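Local coordinates for protein DNA polymerase sliding clamp 3 (Sulfolobus tokodaii, PDB 3AIZ) that tethers the catalytic subunit of DNA polymerase and other proteins to DNA, as one subunit of a ring through whose centre the DNA passes, at residues I14-E19 / V77-T82; D40-T45 / L199-N204; K63-G68 / L89-N94; F128-K133 / F156-G161. All blocks are in the same frame, centred on the assembly; numbering follows the deposited sequence.

Contact 1: residues I14-E19 / V77-T82. With SO4 (sulfate ion), chain G.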
# COMPACT_ATOMS: atom_id res chain seq x y z
N ILE C 14 -8.49 30.83 4.04
CA ILE C 14 -9.12 31.80 3.16
C ILE C 14 -8.09 32.34 2.18
O ILE C 14 -8.39 32.56 1.00
CB ILE C 14 -9.71 32.99 3.95
CG1 ILE C 14 -10.76 32.50 4.95
CG2 ILE C 14 -10.31 34.02 3.01
CD1 ILE C 14 -11.37 33.61 5.77
N PHE C 15 -6.87 32.53 2.66
CA PHE C 15 -5.79 33.10 1.86
C PHE C 15 -5.05 32.03 1.07
O PHE C 15 -4.45 32.32 0.03
CB PHE C 15 -4.83 33.88 2.76
CG PHE C 15 -5.48 35.02 3.49
CD1 PHE C 15 -6.19 34.80 4.66
CD2 PHE C 15 -5.40 36.31 3.00
CE1 PHE C 15 -6.79 35.84 5.32
CE2 PHE C 15 -6.00 37.36 3.66
CZ PHE C 15 -6.70 37.13 4.83
N ARG C 16 -5.10 30.80 1.56
CA ARG C 16 -4.52 29.68 0.83
C ARG C 16 -5.38 29.36 -0.39
O ARG C 16 -4.88 28.90 -1.41
CB ARG C 16 -4.39 28.46 1.75
CG ARG C 16 -3.58 28.74 3.01
CD ARG C 16 -3.51 27.52 3.90
NE ARG C 16 -2.85 26.39 3.25
CZ ARG C 16 -2.58 25.24 3.84
NH1 ARG C 16 -2.93 25.04 5.11
NH2 ARG C 16 -1.98 24.27 3.17
N THR C 17 -6.68 29.60 -0.27
CA THR C 17 -7.59 29.46 -1.40
C THR C 17 -7.27 30.50 -2.46
O THR C 17 -7.20 30.18 -3.65
CB THR C 17 -9.07 29.63 -0.98
OG1 THR C 17 -9.44 28.60 -0.06
CG2 THR C 17 -9.97 29.56 -2.19
N LEU C 18 -7.07 31.74 -2.02
CA LEU C 18 -6.79 32.84 -2.93
C LEU C 18 -5.50 32.64 -3.73
O LEU C 18 -5.38 33.12 -4.85
CB LEU C 18 -6.74 34.17 -2.17
CG LEU C 18 -8.04 34.64 -1.53
CD1 LEU C 18 -7.82 35.92 -0.74
CD2 LEU C 18 -9.11 34.84 -2.59
N GLU C 19 -4.54 31.93 -3.14
CA GLU C 19 -3.28 31.65 -3.82
C GLU C 19 -3.52 30.98 -5.17
O GLU C 19 -2.75 31.15 -6.11
CB GLU C 19 -2.38 30.77 -2.96
CG GLU C 19 -1.59 31.51 -1.91
CD GLU C 19 -0.66 30.60 -1.13
OE1 GLU C 19 -1.07 29.47 -0.80
OE2 GLU C 19 0.49 31.02 -0.85
N VAL C 77 3.63 32.32 6.12
CA VAL C 77 3.65 32.47 7.57
C VAL C 77 2.33 32.04 8.19
O VAL C 77 2.27 31.68 9.36
CB VAL C 77 3.97 33.92 8.00
CG1 VAL C 77 5.22 34.42 7.29
CG2 VAL C 77 2.79 34.83 7.72
N LEU C 78 1.27 32.08 7.39
CA LEU C 78 -0.05 31.65 7.85
C LEU C 78 -0.11 30.13 7.98
O LEU C 78 -0.84 29.60 8.82
CB LEU C 78 -1.14 32.13 6.90
CG LEU C 78 -1.46 33.63 6.92
CD1 LEU C 78 -2.54 33.96 5.89
CD2 LEU C 78 -1.90 34.07 8.30
N LYS C 79 0.66 29.43 7.16
CA LYS C 79 0.72 27.98 7.21
C LYS C 79 1.35 27.50 8.52
O LYS C 79 1.18 26.34 8.91
CB LYS C 79 1.52 27.42 6.03
CG LYS C 79 0.87 27.61 4.67
CD LYS C 79 1.71 26.97 3.58
CE LYS C 79 1.11 27.17 2.20
NZ LYS C 79 1.92 26.52 1.14
N THR C 80 2.07 28.39 9.19
CA THR C 80 2.80 28.02 10.39
C THR C 80 1.97 28.20 11.66
O THR C 80 2.50 28.14 12.77
CB THR C 80 4.10 28.84 10.53
OG1 THR C 80 3.80 30.17 10.97
CG2 THR C 80 4.84 28.90 9.21
N VAL C 81 0.67 28.43 11.50
CA VAL C 81 -0.21 28.59 12.65
C VAL C 81 -0.69 27.23 13.16
O VAL C 81 -0.90 26.30 12.38
CB VAL C 81 -1.43 29.47 12.32
CG1 VAL C 81 -0.98 30.82 11.77
CG2 VAL C 81 -2.36 28.77 11.35
N THR C 82 -0.86 27.13 14.47
CA THR C 82 -1.34 25.90 15.08
C THR C 82 -2.82 26.03 15.44
O THR C 82 -3.48 26.99 15.06
CB THR C 82 -0.55 25.56 16.35
OG1 THR C 82 -0.76 26.58 17.34
CG2 THR C 82 0.94 25.47 16.04
S SO4 G . -1.48 24.79 -0.33
O1 SO4 G . -2.22 25.08 -1.56
O2 SO4 G . -1.34 26.01 0.46
O3 SO4 G . -2.20 23.78 0.44
O4 SO4 G . -0.15 24.28 -0.68

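Contact 2: residues D40-T45 / L199-N204. With SO4 (sulfate ion), chain H.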
# COMPACT_ATOMS: atom_id res chain seq x y z
N ASP C 40 -8.45 36.84 -11.04
CA ASP C 40 -7.38 36.04 -11.64
C ASP C 40 -6.94 36.60 -12.99
O ASP C 40 -7.68 37.33 -13.64
CB ASP C 40 -7.81 34.58 -11.76
CG ASP C 40 -9.07 34.40 -12.58
OD1 ASP C 40 -9.60 35.41 -13.10
OD2 ASP C 40 -9.54 33.25 -12.71
N PRO C 41 -5.70 36.27 -13.40
CA PRO C 41 -5.12 36.78 -14.65
C PRO C 41 -6.00 36.53 -15.87
O PRO C 41 -6.05 37.38 -16.76
CB PRO C 41 -3.81 35.99 -14.76
CG PRO C 41 -3.45 35.66 -13.36
CD PRO C 41 -4.76 35.42 -12.66
N SER C 42 -6.68 35.38 -15.91
CA SER C 42 -7.54 35.05 -17.05
C SER C 42 -8.84 35.84 -16.99
O SER C 42 -9.63 35.82 -17.94
CB SER C 42 -7.84 33.56 -17.08
OG SER C 42 -8.71 33.19 -16.02
N ARG C 43 -9.06 36.53 -15.88
CA ARG C 43 -10.26 37.33 -15.68
C ARG C 43 -11.52 36.47 -15.68
O ARG C 43 -12.64 36.99 -15.76
CB ARG C 43 -10.36 38.44 -16.72
CG ARG C 43 -9.13 39.33 -16.77
CD ARG C 43 -9.37 40.58 -17.60
NE ARG C 43 -10.49 41.36 -17.08
CZ ARG C 43 -10.40 42.18 -16.04
NH1 ARG C 43 -9.25 42.31 -15.39
NH2 ARG C 43 -11.47 42.86 -15.64
N VAL C 44 -11.34 35.16 -15.59
CA VAL C 44 -12.45 34.23 -15.52
C VAL C 44 -13.10 34.26 -14.15
O VAL C 44 -14.33 34.17 -14.02
CB VAL C 44 -12.00 32.78 -15.84
CG1 VAL C 44 -13.10 31.79 -15.49
CG2 VAL C 44 -11.60 32.65 -17.30
N THR C 45 -12.28 34.41 -13.11
CA THR C 45 -12.78 34.40 -11.74
C THR C 45 -12.64 35.75 -11.06
O THR C 45 -11.56 36.33 -11.02
CB THR C 45 -12.06 33.34 -10.89
OG1 THR C 45 -12.19 32.05 -11.50
CG2 THR C 45 -12.64 33.30 -9.48
N LEU C 199 -13.31 23.70 -14.88
CA LEU C 199 -13.15 22.77 -13.77
C LEU C 199 -12.17 23.29 -12.72
O LEU C 199 -12.48 23.31 -11.53
CB LEU C 199 -12.73 21.39 -14.28
CG LEU C 199 -12.63 20.25 -13.25
CD1 LEU C 199 -12.86 18.90 -13.92
CD2 LEU C 199 -11.29 20.27 -12.53
N GLU C 200 -10.99 23.71 -13.17
CA GLU C 200 -9.95 24.16 -12.25
C GLU C 200 -10.39 25.31 -11.35
O GLU C 200 -10.05 25.35 -10.16
CB GLU C 200 -8.68 24.54 -13.01
CG GLU C 200 -8.89 25.59 -14.09
CD GLU C 200 -7.59 26.04 -14.73
OE1 GLU C 200 -7.55 26.20 -15.97
OE2 GLU C 200 -6.60 26.23 -13.99
N TYR C 201 -11.16 26.24 -11.91
CA TYR C 201 -11.61 27.41 -11.16
C TYR C 201 -12.55 27.04 -10.01
O TYR C 201 -12.46 27.60 -8.92
CB TYR C 201 -12.27 28.42 -12.09
CG TYR C 201 -11.41 28.81 -13.26
CD1 TYR C 201 -11.78 28.50 -14.57
CD2 TYR C 201 -10.20 29.48 -13.07
CE1 TYR C 201 -10.99 28.85 -15.64
CE2 TYR C 201 -9.40 29.84 -14.14
CZ TYR C 201 -9.80 29.52 -15.42
OH TYR C 201 -9.01 29.87 -16.49
N VAL C 202 -13.45 26.09 -10.26
CA VAL C 202 -14.37 25.63 -9.22
C VAL C 202 -13.61 24.84 -8.16
O VAL C 202 -13.73 25.11 -6.97
CB VAL C 202 -15.49 24.74 -9.80
CG1 VAL C 202 -16.33 24.16 -8.68
CG2 VAL C 202 -16.35 25.53 -10.77
N VAL C 203 -12.83 23.87 -8.62
CA VAL C 203 -12.07 23.00 -7.73
C VAL C 203 -11.16 23.77 -6.77
O VAL C 203 -11.06 23.44 -5.59
CB VAL C 203 -11.22 21.99 -8.53
CG1 VAL C 203 -10.24 21.29 -7.61
CG2 VAL C 203 -12.12 21.00 -9.24
N ASN C 204 -10.50 24.81 -7.29
CA ASN C 204 -9.55 25.58 -6.50
C ASN C 204 -10.16 26.34 -5.32
O ASN C 204 -9.45 27.04 -4.60
CB ASN C 204 -8.76 26.54 -7.40
CG ASN C 204 -7.77 25.81 -8.30
OD1 ASN C 204 -7.45 24.65 -8.08
ND2 ASN C 204 -7.29 26.51 -9.32
S SO4 H . -5.69 31.80 -14.38
O1 SO4 H . -6.29 30.77 -15.21
O2 SO4 H . -4.52 32.36 -15.06
O3 SO4 H . -6.66 32.86 -14.13
O4 SO4 H . -5.28 31.22 -13.10

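Contact 3: residues K63-G68 / L89-N94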
# COMPACT_ATOMS: atom_id res chain seq x y z
N LYS C 63 -9.86 54.72 10.45
CA LYS C 63 -10.21 55.10 9.08
C LYS C 63 -9.78 54.01 8.11
O LYS C 63 -8.90 53.21 8.42
CB LYS C 63 -9.56 56.44 8.71
CG LYS C 63 -10.05 57.01 7.39
CD LYS C 63 -9.44 58.38 7.11
CE LYS C 63 -9.99 58.97 5.82
NZ LYS C 63 -9.41 60.31 5.53
N GLU C 64 -10.41 53.98 6.94
CA GLU C 64 -10.10 52.97 5.93
C GLU C 64 -8.60 52.92 5.64
O GLU C 64 -7.95 53.96 5.51
CB GLU C 64 -10.88 53.22 4.64
CG GLU C 64 -10.63 52.19 3.55
CD GLU C 64 -11.60 52.30 2.39
OE1 GLU C 64 -12.38 53.28 2.36
OE2 GLU C 64 -11.58 51.42 1.51
N GLU C 65 -8.06 51.71 5.54
CA GLU C 65 -6.64 51.54 5.27
C GLU C 65 -6.39 50.35 4.35
O GLU C 65 -6.61 49.20 4.73
CB GLU C 65 -5.87 51.37 6.58
CG GLU C 65 -4.36 51.32 6.39
CD GLU C 65 -3.62 51.28 7.71
OE1 GLU C 65 -4.28 51.34 8.77
OE2 GLU C 65 -2.37 51.21 7.69
N LYS C 66 -5.94 50.64 3.13
CA LYS C 66 -5.61 49.60 2.17
C LYS C 66 -4.14 49.25 2.26
O LYS C 66 -3.28 50.12 2.27
CB LYS C 66 -5.93 50.06 0.74
CG LYS C 66 -7.40 50.31 0.47
CD LYS C 66 -7.61 50.73 -0.98
CE LYS C 66 -9.07 51.04 -1.27
NZ LYS C 66 -9.27 51.46 -2.69
N VAL C 67 -3.85 47.95 2.33
CA VAL C 67 -2.47 47.48 2.35
C VAL C 67 -2.32 46.21 1.52
O VAL C 67 -2.82 45.15 1.90
CB VAL C 67 -1.96 47.24 3.79
CG1 VAL C 67 -3.01 46.52 4.62
CG2 VAL C 67 -0.65 46.47 3.77
N GLY C 68 -1.65 46.33 0.38
CA GLY C 68 -1.41 45.18 -0.47
C GLY C 68 -0.19 44.41 -0.01
O GLY C 68 0.71 44.96 0.61
N LEU C 89 -3.03 41.29 13.23
CA LEU C 89 -2.65 42.05 12.04
C LEU C 89 -2.54 43.52 12.42
O LEU C 89 -3.35 44.03 13.20
CB LEU C 89 -3.68 41.87 10.93
CG LEU C 89 -3.86 40.44 10.42
CD1 LEU C 89 -5.04 40.34 9.46
CD2 LEU C 89 -2.59 39.94 9.76
N GLU C 90 -1.54 44.20 11.88
CA GLU C 90 -1.27 45.58 12.28
C GLU C 90 -0.42 46.31 11.25
O GLU C 90 0.16 45.69 10.36
CB GLU C 90 -0.58 45.59 13.65
CG GLU C 90 -0.58 46.94 14.35
CD GLU C 90 -0.12 46.84 15.80
OE1 GLU C 90 0.15 45.71 16.26
OE2 GLU C 90 -0.04 47.88 16.47
N THR C 91 -0.36 47.63 11.37
CA THR C 91 0.45 48.45 10.48
C THR C 91 1.50 49.23 11.27
O THR C 91 1.16 49.94 12.22
CB THR C 91 -0.41 49.44 9.67
OG1 THR C 91 -1.38 48.71 8.91
CG2 THR C 91 0.45 50.26 8.73
N ASP C 92 2.76 49.11 10.87
CA ASP C 92 3.86 49.75 11.59
C ASP C 92 4.12 51.18 11.14
O ASP C 92 5.26 51.65 11.15
CB ASP C 92 5.14 48.92 11.47
CG ASP C 92 5.60 48.76 10.03
OD1 ASP C 92 5.06 49.46 9.15
OD2 ASP C 92 6.51 47.95 9.78
N GLU C 93 3.06 51.87 10.73
CA GLU C 93 3.15 53.26 10.27
C GLU C 93 3.85 53.38 8.92
O GLU C 93 3.46 54.18 8.07
CB GLU C 93 3.83 54.15 11.32
CG GLU C 93 3.09 54.22 12.64
CD GLU C 93 1.66 54.73 12.49
OE1 GLU C 93 1.45 55.96 12.58
OE2 GLU C 93 0.75 53.90 12.28
N ASN C 94 4.89 52.57 8.72
CA ASN C 94 5.56 52.50 7.42
C ASN C 94 4.69 51.77 6.41
O ASN C 94 5.18 51.32 5.36
CB ASN C 94 6.92 51.81 7.55
CG ASN C 94 7.98 52.73 8.13
OD1 ASN C 94 7.76 53.92 8.32
ND2 ASN C 94 9.15 52.17 8.42

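Contact 4: residues F128-K133 / F156-G161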
# COMPACT_ATOMS: atom_id res chain seq x y z
N PHE C 128 -29.97 35.31 -10.81
CA PHE C 128 -29.72 33.87 -10.90
C PHE C 128 -31.02 33.08 -10.93
O PHE C 128 -31.82 33.15 -10.00
CB PHE C 128 -28.85 33.40 -9.74
CG PHE C 128 -27.49 34.04 -9.70
CD1 PHE C 128 -27.24 35.11 -8.86
CD2 PHE C 128 -26.47 33.58 -10.51
CE1 PHE C 128 -26.00 35.71 -8.83
CE2 PHE C 128 -25.22 34.17 -10.47
CZ PHE C 128 -24.98 35.23 -9.63
N PRO C 129 -31.23 32.31 -12.01
CA PRO C 129 -32.43 31.48 -12.19
C PRO C 129 -32.53 30.42 -11.10
O PRO C 129 -33.64 30.11 -10.64
CB PRO C 129 -32.18 30.79 -13.54
CG PRO C 129 -31.18 31.65 -14.23
CD PRO C 129 -30.31 32.20 -13.15
N PHE C 130 -31.40 29.87 -10.68
CA PHE C 130 -31.37 28.81 -9.69
C PHE C 130 -30.40 29.13 -8.55
O PHE C 130 -29.38 29.79 -8.76
CB PHE C 130 -30.99 27.48 -10.35
CG PHE C 130 -30.79 26.35 -9.38
CD1 PHE C 130 -29.52 26.02 -8.93
CD2 PHE C 130 -31.87 25.63 -8.91
CE1 PHE C 130 -29.33 24.99 -8.04
CE2 PHE C 130 -31.69 24.59 -8.01
CZ PHE C 130 -30.42 24.27 -7.58
N LYS C 131 -30.72 28.65 -7.36
CA LYS C 131 -29.88 28.90 -6.19
C LYS C 131 -30.03 27.79 -5.16
O LYS C 131 -31.15 27.46 -4.74
CB LYS C 131 -30.22 30.25 -5.57
CG LYS C 131 -29.26 30.72 -4.50
CD LYS C 131 -29.60 32.12 -4.03
CE LYS C 131 -29.67 33.09 -5.21
NZ LYS C 131 -29.97 34.49 -4.78
N ALA C 132 -28.91 27.20 -4.75
CA ALA C 132 -28.93 26.10 -3.80
C ALA C 132 -27.95 26.32 -2.65
O ALA C 132 -26.90 26.93 -2.83
CB ALA C 132 -28.62 24.79 -4.50
N LYS C 133 -28.31 25.81 -1.48
CA LYS C 133 -27.46 25.91 -0.30
C LYS C 133 -27.02 24.51 0.12
O LYS C 133 -27.77 23.55 -0.04
CB LYS C 133 -28.21 26.60 0.84
CG LYS C 133 -27.35 26.97 2.04
CD LYS C 133 -28.18 27.72 3.07
CE LYS C 133 -27.34 28.12 4.27
NZ LYS C 133 -28.14 28.88 5.28
N PHE C 156 -22.84 22.54 -14.50
CA PHE C 156 -23.79 22.73 -13.41
C PHE C 156 -25.19 22.72 -13.98
O PHE C 156 -25.57 23.60 -14.76
CB PHE C 156 -23.53 24.06 -12.70
CG PHE C 156 -22.38 24.03 -11.73
CD1 PHE C 156 -21.08 23.88 -12.19
CD2 PHE C 156 -22.60 24.16 -10.37
CE1 PHE C 156 -20.02 23.86 -11.30
CE2 PHE C 156 -21.55 24.13 -9.48
CZ PHE C 156 -20.25 23.98 -9.94
N LYS C 157 -25.97 21.71 -13.61
CA LYS C 157 -27.33 21.57 -14.13
C LYS C 157 -28.35 21.42 -13.02
O LYS C 157 -28.22 20.56 -12.15
CB LYS C 157 -27.40 20.38 -15.09
CG LYS C 157 -28.77 20.17 -15.74
CD LYS C 157 -28.66 19.24 -16.93
CE LYS C 157 -30.03 18.89 -17.49
NZ LYS C 157 -30.82 18.05 -16.55
N ALA C 158 -29.37 22.27 -13.04
CA ALA C 158 -30.44 22.21 -12.06
C ALA C 158 -31.72 21.67 -12.70
O ALA C 158 -32.18 22.19 -13.71
CB ALA C 158 -30.68 23.58 -11.45
N GLU C 159 -32.28 20.63 -12.10
CA GLU C 159 -33.49 20.01 -12.62
C GLU C 159 -34.38 19.49 -11.48
O GLU C 159 -33.97 18.62 -10.71
CB GLU C 159 -33.15 18.87 -13.57
CG GLU C 159 -34.36 18.23 -14.24
CD GLU C 159 -33.97 17.17 -15.26
OE1 GLU C 159 -33.17 16.27 -14.92
OE2 GLU C 159 -34.48 17.23 -16.40
N GLY C 160 -35.58 20.04 -11.38
CA GLY C 160 -36.53 19.63 -10.36
C GLY C 160 -36.06 19.97 -8.96
O GLY C 160 -36.45 19.32 -7.99
N GLY C 161 -35.22 20.99 -8.85
CA GLY C 161 -34.71 21.43 -7.56
C GLY C 161 -33.45 20.71 -7.15
O GLY C 161 -32.92 20.94 -6.06

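Contact 1: residues I14-E19 / V77-T82
Apolar packing between Phe-15 and Leu-78 forms the buried base of this contact. One methyl, CD1 of Leu-78, rests against the root of the aromatic side chain, 3.9 Å from Phe-15 CB, and approaches the ring at a slant. Toward the surface the contact becomes polar. The guanidinium of Arg-16 has CG of Lys-79 over one face, and at its edge it meets a sulfate ion, NE donating to O2 at 3.2 Å and NH2 to O3 at 2.8 Å. A bend at chi3 (62°) turns this group aside from an otherwise straight chain. Lys-79 stays extended beyond CG and brings NZ to within 3.4 Å of O2 of the same sulfate. Glu-19 stands close by, its OE1 4.6 Å from Lys-79 NZ, and would probably temper the positive charge. The ion probably comes from the crystallisation liquor; its place beside two basic side chains is consistent with a surface that receives DNA phosphates, as the helices of this family do on the inside of the ring. Phe-15 meets Phe-11 of its own helix and, edge-to-face, Phe-74 of helix 71-78, while Ile-14 and Leu-18 pack on strand 45-52.

Contact 2: residues D40-T45 / L199-N204
Thr-45 and Tyr-201 mark the closest approach of the two backbones, CA to CA 7.1 Å, where a type I turn from Asp-40 to Arg-43 faces the short helix 199-203. Tyr-201 carries the helical side of the contact. Val-44, with CG1 anti to the backbone N (chi1 168°), lays that methyl over one ring face in a CH-pi contact 3.8 Å from the centroid, displaced toward the rim; CG of Glu-200 lies over the opposite face. Thr-45 OG1 sits obliquely by the ring, 3.6 Å from Tyr-201 CD2. The carboxylate of Asp-40 is turned back over its own loop: OD1 accepts the backbone N of Thr-45 at 2.9 Å on its syn side, and OD2 takes a weak bond from Thr-45 OG1. A sulfate ion, probably from the crystallisation liquor, bridges the segments in this crystal. Its O3 receives Ser-42 N at 3.1 Å and Ser-42 OG at 2.8 Å, while O1, in the plane of the tyrosine ring, receives Tyr-201 OH at 3.1 Å. Ile-241 of strand 235-241 touches Val-44, Thr-45 and Tyr-201 alike. Here a turn of the N-terminal domain meets a helix of the C-terminal domain; in PCNA relatives this region borders the PIP-box pocket.

Contact 3: residues K63-G68 / L89-N94
Glu-65 reaches Thr-91 as a straight arm, with CG anti to the backbone N (chi1 -175°) and the chain extended beyond CG, while Thr-91 sets OG1 beside its own backbone N (chi1 -59°), facing the carboxylate. The two side chains come from opposite directions and meet in one hydrogen bond, Thr-91 OG1 donating to Glu-65 OE2 at 3.0 Å. The hydroxyl does not lie in the carboxylate plane; it approaches from above, 57° out of it. The rest of the threonine side chain lies beside OE2. The other oxygen, OE1, is hydrogen-bonded by the terminal N of Met-1, whose positive charge, if present, would favour the ionised carboxylate. Each oxygen thus has a donor of its own, which limits rotation of the group. No backbone bond joins the segments here, and the polar pair lies toward the protein surface. Strand 65-70, at the margin of the nine-stranded sheet, pairs with strand 24-29, whereas strand 86-91 runs between strands 2-5 and 97-102 in the five-stranded sheet. The contact therefore bridges two sheets of the N-terminal domain, with Val-67 and Leu-89 both packed on Phe-29.

Contact 4: residues F128-K133 / F156-G161
Gly-161 O, held by a hydrogen bond with Ser-188 OG, lies at the edge of the Phe-130 ring, 4.3 Å from CE2 and near the ring plane. The main contact is on a face. Phe-130 has its CG anti to the backbone N (chi1 174°), which carries the aromatic group out from strand 130-135 to Ala-158. The methyl of Ala-158 stands above the middle of the ring, CB 3.4 Å from the centroid and 12° off the ring normal, a CH-pi contact at similar distances from all six carbons. Phe-219 of strand 214-220 meets the Phe-130 ring with its plane tilted by about 55° and also touches Ala-158, and Ala-193 packs on Phe-130. Beyond Ala-158 the chain turns back into strand 162-168 through Gly-160 and Gly-161, both with positive phi, and this turn brings the carbonyl to the ring. On strand 153-159, Lys-157 and Glu-159 point away from Phe-130 and form their own salt bridge, NZ to OE1 3.4 Å. Ring and methyl thus join two sheets of the C-terminal domain by apolar packing, with no hydrogen bond between the segments, while charge is kept to the far side of strand 153-159.

Overall arrangement
Contact 4 is buried and wholly apolar at its centre, contact 3 is a single polar bond at the surface, and contacts 1 and 2 lie between, each combining a hydrophobic part with a polar margin where a sulfate ion is bound in the crystal. Contacts 3 and 4 play comparable roles in the two domains, each bridging from the long nine-stranded sheet to a smaller one. Contact 1 joins helix 8-18 to the end of helix 71-78 and the turn that follows it, whereas contact 2 alone joins the two domains. Its segment 199-204 also touches contact 1, Asn-204 O to Thr-17 CG2 3.5 Å, and contact 4, Val-202 CG2 to Phe-156 CE1 4.1 Å.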